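Local coordinates for protein putative adhesin (Parabacteroides distasonis, PDB 3LJY) that is a putative adhesin of the head GIN domain family, probably a surface lipoprotein with a role in cell adhesion that remains to be established, at residues N23-K26 / D32-Y35; G172-S175 / D181-A184. All coordinates share one frame; numbering follows the deposited sequence. Where two conformers were deposited one is given.

Contact 1: residues N23-K26 / D32-Y35; sequences NEIK and DFNY
Ile-25 and Tyr-35 are the residues whose backbones come nearest, yet their CA atoms stand 9.5 Å apart and no hydrogen bond joins 23-26 to 32-35, so two strands of different sheets meet here through side chains alone. Ile-25 reaches inward from one strand, while Phe-33 and Tyr-35, two residues apart and hence on the same side of theirs, reach inward from the other. With CG2 anti to the backbone N and CG1 beside it (chi1 -61°), Ile-25 presents both branches to the Phe-33 ring. Its CG2 lies 3.4 Å from CZ of Phe-33, and its CD1 is also 3.4 Å from CE1 of the same ring, so both methyls of the isoleucine close on the CE1-CZ bond at the far end of the phenyl ring, from the same side. The longer branch serves Tyr-35 as well, CD1 of Ile-25 resting 3.9 Å from CD1 of Tyr-35. A branched aliphatic chain suits a beta strand and can fill the angle between two rings, which are long enough to span the wide backbone gap. The hydroxyl of Tyr-35 is hydrogen-bonded to Ser-86, so its polar end is satisfied inside the protein. Around the contact, strand 24-27 runs between strands 64-69 and 91-94, Phe-33 also touches Ile-67 of the former, and strand 32-37 is flanked by strands 80-86 and 99-102.

Contact 2: residues G172-S175 / D181-A184; sequences GDYS and DIHA
Tyr-174 and Ile-182 cross obliquely between strands 172-175 and 181-184, whose axes approach to 9.0 Å and run at 149° to each other, broadly antiparallel in direction but too far apart for backbone pairing. Ile-182 sends its longer branch toward the root of the tyrosine: its CD1 is 3.7 Å from CB of Tyr-174 and 4.0 Å from CG. The shorter branch, CG2, lies further out along the ring, 4.1 Å from CD2 of Tyr-174. The aliphatic chain thus lies along the tyrosine from CB out to the CD2-CE2 bond, one methyl at each end, and its beta-branched shape suits both an extended backbone and this long, flat neighbour.

Beyond it, Ala-184 takes over. Tyr-174 has CG beside the backbone N and anti to the carbonyl carbon (chi1 -60°), which carries the ring along the second strand until its far end comes beside the alanine methyl; CB of Ala-184 is 3.6 Å from OH of Tyr-174. A small side chain suits this place, since its methyl already lies close to the phenol oxygen and the end of the ring. Ile-152 and Cys-154 on one neighbouring strand, and Leu-192 and Cys-194 on the other, also touch the tyrosine.

At the tip, a water lies in the plane of the ring, at its edge. It accepts a hydrogen bond from OH of Tyr-174 at 2.6 Å and donates one to the carbonyl O of Ala-184, also at 2.6 Å. The chemistry is therefore divided along a single side chain: its apolar body packs against isoleucine and alanine, while its hydroxyl, through one water, ties the buried tyrosine to the opposing backbone and gives the carbonyl oxygen of Ala-184 a partner.

Contact 1 and contact 2 come in series along the chain and lie on opposite sides of its centre, their own centres about 24 Å apart and their nearest atoms about 20 Å. Strands 24-27 and 172-176 belong to the same sheet, with 91-94, 110-115, 131-136 and 151-156 between them. Strands 32-37 and 181-184 are likewise linked by parallel neighbours, from 99-102 to 161-164. The two contacts thus join the same pair of faces at different levels of an elongated, all-beta stack, consistent with the solenoid architecture of the pectate-lyase-like clan. At both levels an isoleucine meets an aromatic ring in the interior between the faces, consistent with an apolar core running on through the repeating strands.

Contact 1: residues N23-K26 / D32-Y35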
ATOM      1  N   ASN A  23       6.572  -7.202 -13.154  1.00 46.71           N
ATOM      2  CA  ASN A  23       7.031  -6.149 -12.225  1.00 46.03           C
ATOM      3  C   ASN A  23       5.881  -5.280 -11.738  1.00 45.85           C
ATOM      4  O   ASN A  23       6.073  -4.278 -11.054  1.00 44.58           O
ATOM      5  CB  ASN A  23       8.096  -5.262 -12.887  1.00 44.86           C
ATOM      6  CG  ASN A  23       7.528  -4.378 -13.989  1.00 45.18           C
ATOM      7  OD1 ASN A  23       6.480  -4.668 -14.589  1.00 43.26           O
ATOM      8  ND2 ASN A  23       8.229  -3.286 -14.263  1.00 43.22           N
ATOM      9  N   GLU A  24       4.678  -5.684 -12.091  1.00 47.09           N
ATOM     10  CA  GLU A  24       3.514  -4.931 -11.746  1.00 49.07           C
ATOM     11  C   GLU A  24       2.370  -5.897 -11.458  1.00 47.16           C
ATOM     12  O   GLU A  24       2.260  -6.978 -12.047  1.00 45.62           O
ATOM     13  CB  GLU A  24       3.224  -3.902 -12.857  1.00 50.40           C
ATOM     14  CG  GLU A  24       1.913  -3.182 -12.690  1.00 56.33           C
ATOM     15  CD  GLU A  24       1.804  -1.866 -13.450  1.00 57.33           C
ATOM     16  OE1 GLU A  24       2.684  -1.553 -14.316  1.00 57.75           O
ATOM     17  OE2 GLU A  24       0.797  -1.154 -13.139  1.00 65.97           O
ATOM     18  N   ILE A  25       1.555  -5.525 -10.478  1.00 48.79           N
ATOM     19  CA  ILE A  25       0.398  -6.330 -10.046  1.00 49.09           C
ATOM     20  C   ILE A  25      -0.889  -5.512 -10.007  1.00 47.80           C
ATOM     21  O   ILE A  25      -0.879  -4.378  -9.587  1.00 47.47           O
ATOM     22  CB  ILE A  25       0.673  -6.959  -8.686  1.00 48.53           C
ATOM     23  CG1 ILE A  25       1.895  -7.879  -8.806  1.00 50.32           C
ATOM     24  CG2 ILE A  25      -0.529  -7.692  -8.207  1.00 49.21           C
ATOM     25  CD1 ILE A  25       1.964  -8.999  -7.783  1.00 48.45           C
ATOM     26  N   LYS A  26      -1.981  -6.082 -10.502  1.00 50.13           N
ATOM     27  CA  LYS A  26      -3.322  -5.481 -10.350  1.00 52.52           C
ATOM     28  C   LYS A  26      -4.217  -6.469  -9.645  1.00 51.66           C
ATOM     29  O   LYS A  26      -4.394  -7.570 -10.128  1.00 51.88           O
ATOM     30  CB  LYS A  26      -3.896  -5.073 -11.703  1.00 53.26           C
ATOM     31  CG  LYS A  26      -3.284  -3.741 -12.162  1.00 56.57           C
ATOM     32  CD  LYS A  26      -3.397  -3.471 -13.668  1.00 58.99           C
ATOM     33  CE  LYS A  26      -2.607  -2.201 -14.055  1.00 60.19           C
ATOM     34  NZ  LYS A  26      -2.264  -2.139 -15.520  1.00 63.21           N
ATOM     35  N   ASP A  32      -6.868 -12.623  -0.666  1.00 48.34           N
ATOM     36  CA  ASP A  32      -5.630 -12.505   0.139  1.00 48.99           C
ATOM     37  C   ASP A  32      -4.415 -12.770  -0.769  1.00 47.22           C
ATOM     38  O   ASP A  32      -4.177 -13.883  -1.167  1.00 46.69           O
ATOM     39  CB  ASP A  32      -5.623 -13.469   1.335  1.00 49.80           C
ATOM     40  CG  ASP A  32      -6.588 -13.066   2.471  1.00 53.02           C
ATOM     41  OD1 ASP A  32      -7.057 -11.901   2.595  1.00 59.81           O
ATOM     42  OD2 ASP A  32      -6.880 -13.956   3.291  1.00 62.88           O
ATOM     43  N   PHE A  33      -3.661 -11.730  -1.088  1.00 46.85           N
ATOM     44  CA  PHE A  33      -2.657 -11.757  -2.182  1.00 45.80           C
ATOM     45  C   PHE A  33      -1.256 -11.596  -1.609  1.00 44.97           C
ATOM     46  O   PHE A  33      -0.863 -10.528  -1.153  1.00 44.82           O
ATOM     47  CB  PHE A  33      -2.973 -10.636  -3.178  1.00 47.41           C
ATOM     48  CG  PHE A  33      -2.248 -10.728  -4.494  1.00 45.87           C
ATOM     49  CD1 PHE A  33      -0.884 -10.545  -4.575  1.00 47.29           C
ATOM     50  CD2 PHE A  33      -2.961 -10.884  -5.669  1.00 48.12           C
ATOM     51  CE1 PHE A  33      -0.243 -10.612  -5.782  1.00 46.90           C
ATOM     52  CE2 PHE A  33      -2.328 -10.928  -6.875  1.00 47.38           C
ATOM     53  CZ  PHE A  33      -0.967 -10.798  -6.935  1.00 47.70           C
ATOM     54  N   ASN A  34      -0.523 -12.700  -1.602  1.00 44.23           N
ATOM     55  CA  ASN A  34       0.783 -12.770  -0.977  1.00 44.48           C
ATOM     56  C   ASN A  34       1.892 -12.677  -2.030  1.00 43.85           C
ATOM     57  O   ASN A  34       1.917 -13.443  -2.988  1.00 43.23           O
ATOM     58  CB  ASN A  34       0.865 -14.079  -0.150  1.00 44.32           C
ATOM     59  CG  ASN A  34      -0.003 -14.021   1.106  1.00 42.87           C
ATOM     60  OD1 ASN A  34       0.342 -13.323   2.039  1.00 45.47           O
ATOM     61  ND2 ASN A  34      -1.127 -14.745   1.127  1.00 42.32           N
ATOM     62  N   TYR A  35       2.793 -11.723  -1.851  1.00 43.64           N
ATOM     63  CA  TYR A  35       3.854 -11.483  -2.824  1.00 43.78           C
ATOM     64  C   TYR A  35       5.243 -11.572  -2.133  1.00 44.18           C
ATOM     65  O   TYR A  35       5.424 -11.144  -0.995  1.00 43.48           O
ATOM     66  CB  TYR A  35       3.648 -10.137  -3.564  1.00 41.80           C
ATOM     67  CG  TYR A  35       4.863  -9.739  -4.391  1.00 43.29           C
ATOM     68  CD1 TYR A  35       5.034 -10.201  -5.685  1.00 40.51           C
ATOM     69  CD2 TYR A  35       5.873  -8.947  -3.840  1.00 43.90           C
ATOM     70  CE1 TYR A  35       6.149  -9.884  -6.403  1.00 39.26           C
ATOM     71  CE2 TYR A  35       7.005  -8.638  -4.554  1.00 44.26           C
ATOM     72  CZ  TYR A  35       7.138  -9.109  -5.833  1.00 43.39           C
ATOM     73  OH  TYR A  35       8.280  -8.794  -6.520  1.00 42.46           O
TER

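Contact 2: residues G172-S175 / D181-A184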
ATOM      1  N   GLY A 172      10.772  13.735   2.151  1.00 45.04           N
ATOM      2  CA  GLY A 172       9.382  13.296   2.231  1.00 45.36           C
ATOM      3  C   GLY A 172       8.402  14.361   1.825  1.00 45.03           C
ATOM      4  O   GLY A 172       8.608  15.488   2.137  1.00 44.23           O
ATOM      5  N   ASP A 173       7.351  13.960   1.110  0.50 46.70           N
ATOM      6  CA  ASP A 173       6.221  14.815   0.752  0.50 47.58           C
ATOM      7  C   ASP A 173       4.951  14.084   1.182  0.50 47.46           C
ATOM      8  O   ASP A 173       4.586  13.073   0.575  0.50 47.18           O
ATOM      9  CB  ASP A 173       6.181  15.072  -0.774  0.50 48.89           C
ATOM     10  CG  ASP A 173       7.194  16.132  -1.242  0.50 50.84           C
ATOM     11  OD1 ASP A 173       7.537  17.037  -0.457  0.50 52.22           O
ATOM     12  OD2 ASP A 173       7.645  16.059  -2.412  0.50 53.61           O
ATOM     13  N   TYR A 174       4.289  14.571   2.235  1.00 46.95           N
ATOM     14  CA  TYR A 174       3.051  13.969   2.705  1.00 46.02           C
ATOM     15  C   TYR A 174       1.884  14.891   2.392  1.00 44.65           C
ATOM     16  O   TYR A 174       1.963  16.078   2.595  1.00 45.07           O
ATOM     17  CB  TYR A 174       3.055  13.754   4.216  1.00 47.01           C
ATOM     18  CG  TYR A 174       4.098  12.866   4.858  1.00 44.68           C
ATOM     19  CD1 TYR A 174       4.934  12.016   4.130  1.00 47.92           C
ATOM     20  CD2 TYR A 174       4.214  12.866   6.247  1.00 46.09           C
ATOM     21  CE1 TYR A 174       5.903  11.189   4.796  1.00 45.58           C
ATOM     22  CE2 TYR A 174       5.144  12.077   6.905  1.00 47.12           C
ATOM     23  CZ  TYR A 174       5.983  11.235   6.188  1.00 46.50           C
ATOM     24  OH  TYR A 174       6.884  10.504   6.918  1.00 44.84           O
ATOM     25  N   SER A 175       0.772  14.326   1.958  1.00 46.30           N
ATOM     26  CA  SER A 175      -0.419  15.101   1.614  1.00 47.57           C
ATOM     27  C   SER A 175      -1.680  14.410   2.110  1.00 46.62           C
ATOM     28  O   SER A 175      -1.885  13.233   1.836  1.00 45.77           O
ATOM     29  CB  SER A 175      -0.478  15.267   0.100  1.00 48.99           C
ATOM     30  OG  SER A 175      -1.421  16.245  -0.260  1.00 54.00           O
ATOM     31  N   ASP A 181      -5.625   9.718   7.846  1.00 47.44           N
ATOM     32  CA  ASP A 181      -4.524   9.855   8.809  1.00 47.89           C
ATOM     33  C   ASP A 181      -3.227   9.300   8.267  1.00 46.82           C
ATOM     34  O   ASP A 181      -3.227   8.305   7.557  1.00 44.48           O
ATOM     35  CB  ASP A 181      -4.826   9.098  10.106  1.00 49.16           C
ATOM     36  CG  ASP A 181      -5.972   9.693  10.903  1.00 50.96           C
ATOM     37  OD1 ASP A 181      -6.475  10.798  10.590  1.00 60.34           O
ATOM     38  OD2 ASP A 181      -6.355   9.051  11.894  1.00 58.17           O
ATOM     39  N   ILE A 182      -2.123   9.978   8.583  1.00 46.87           N
ATOM     40  CA  ILE A 182      -0.786   9.474   8.339  1.00 45.10           C
ATOM     41  C   ILE A 182      -0.181   9.279   9.716  1.00 45.80           C
ATOM     42  O   ILE A 182      -0.118  10.224  10.506  1.00 44.82           O
ATOM     43  CB  ILE A 182       0.081  10.441   7.541  1.00 44.75           C
ATOM     44  CG1 ILE A 182      -0.334  10.413   6.064  1.00 46.27           C
ATOM     45  CG2 ILE A 182       1.598  10.059   7.667  1.00 45.32           C
ATOM     46  CD1 ILE A 182       0.299  11.566   5.194  1.00 43.64           C
ATOM     47  N   HIS A 183       0.227   8.039  10.004  1.00 45.17           N
ATOM     48  CA  HIS A 183       0.902   7.689  11.265  1.00 45.86           C
ATOM     49  C   HIS A 183       2.349   7.343  10.978  1.00 44.65           C
ATOM     50  O   HIS A 183       2.653   6.189  10.681  1.00 46.60           O
ATOM     51  CB  HIS A 183       0.209   6.510  11.947  1.00 44.83           C
ATOM     52  CG  HIS A 183      -1.174   6.819  12.399  1.00 45.23           C
ATOM     53  ND1 HIS A 183      -1.438   7.621  13.487  1.00 48.34           N
ATOM     54  CD2 HIS A 183      -2.374   6.443  11.908  1.00 45.69           C
ATOM     55  CE1 HIS A 183      -2.743   7.733  13.645  1.00 47.62           C
ATOM     56  NE2 HIS A 183      -3.333   7.010  12.712  1.00 49.12           N
ATOM     57  N   ALA A 184       3.220   8.341  11.025  1.00 44.95           N
ATOM     58  CA  ALA A 184       4.615   8.169  10.632  1.00 45.21           C
ATOM     59  C   ALA A 184       5.584   8.786  11.637  1.00 45.50           C
ATOM     60  O   ALA A 184       6.644   9.325  11.242  1.00 46.29           O
ATOM     61  CB  ALA A 184       4.843   8.725   9.258  1.00 41.71           C
TER
HETATM   62  O   HOH W   1       7.574  10.823   9.382  1.00 31.19           O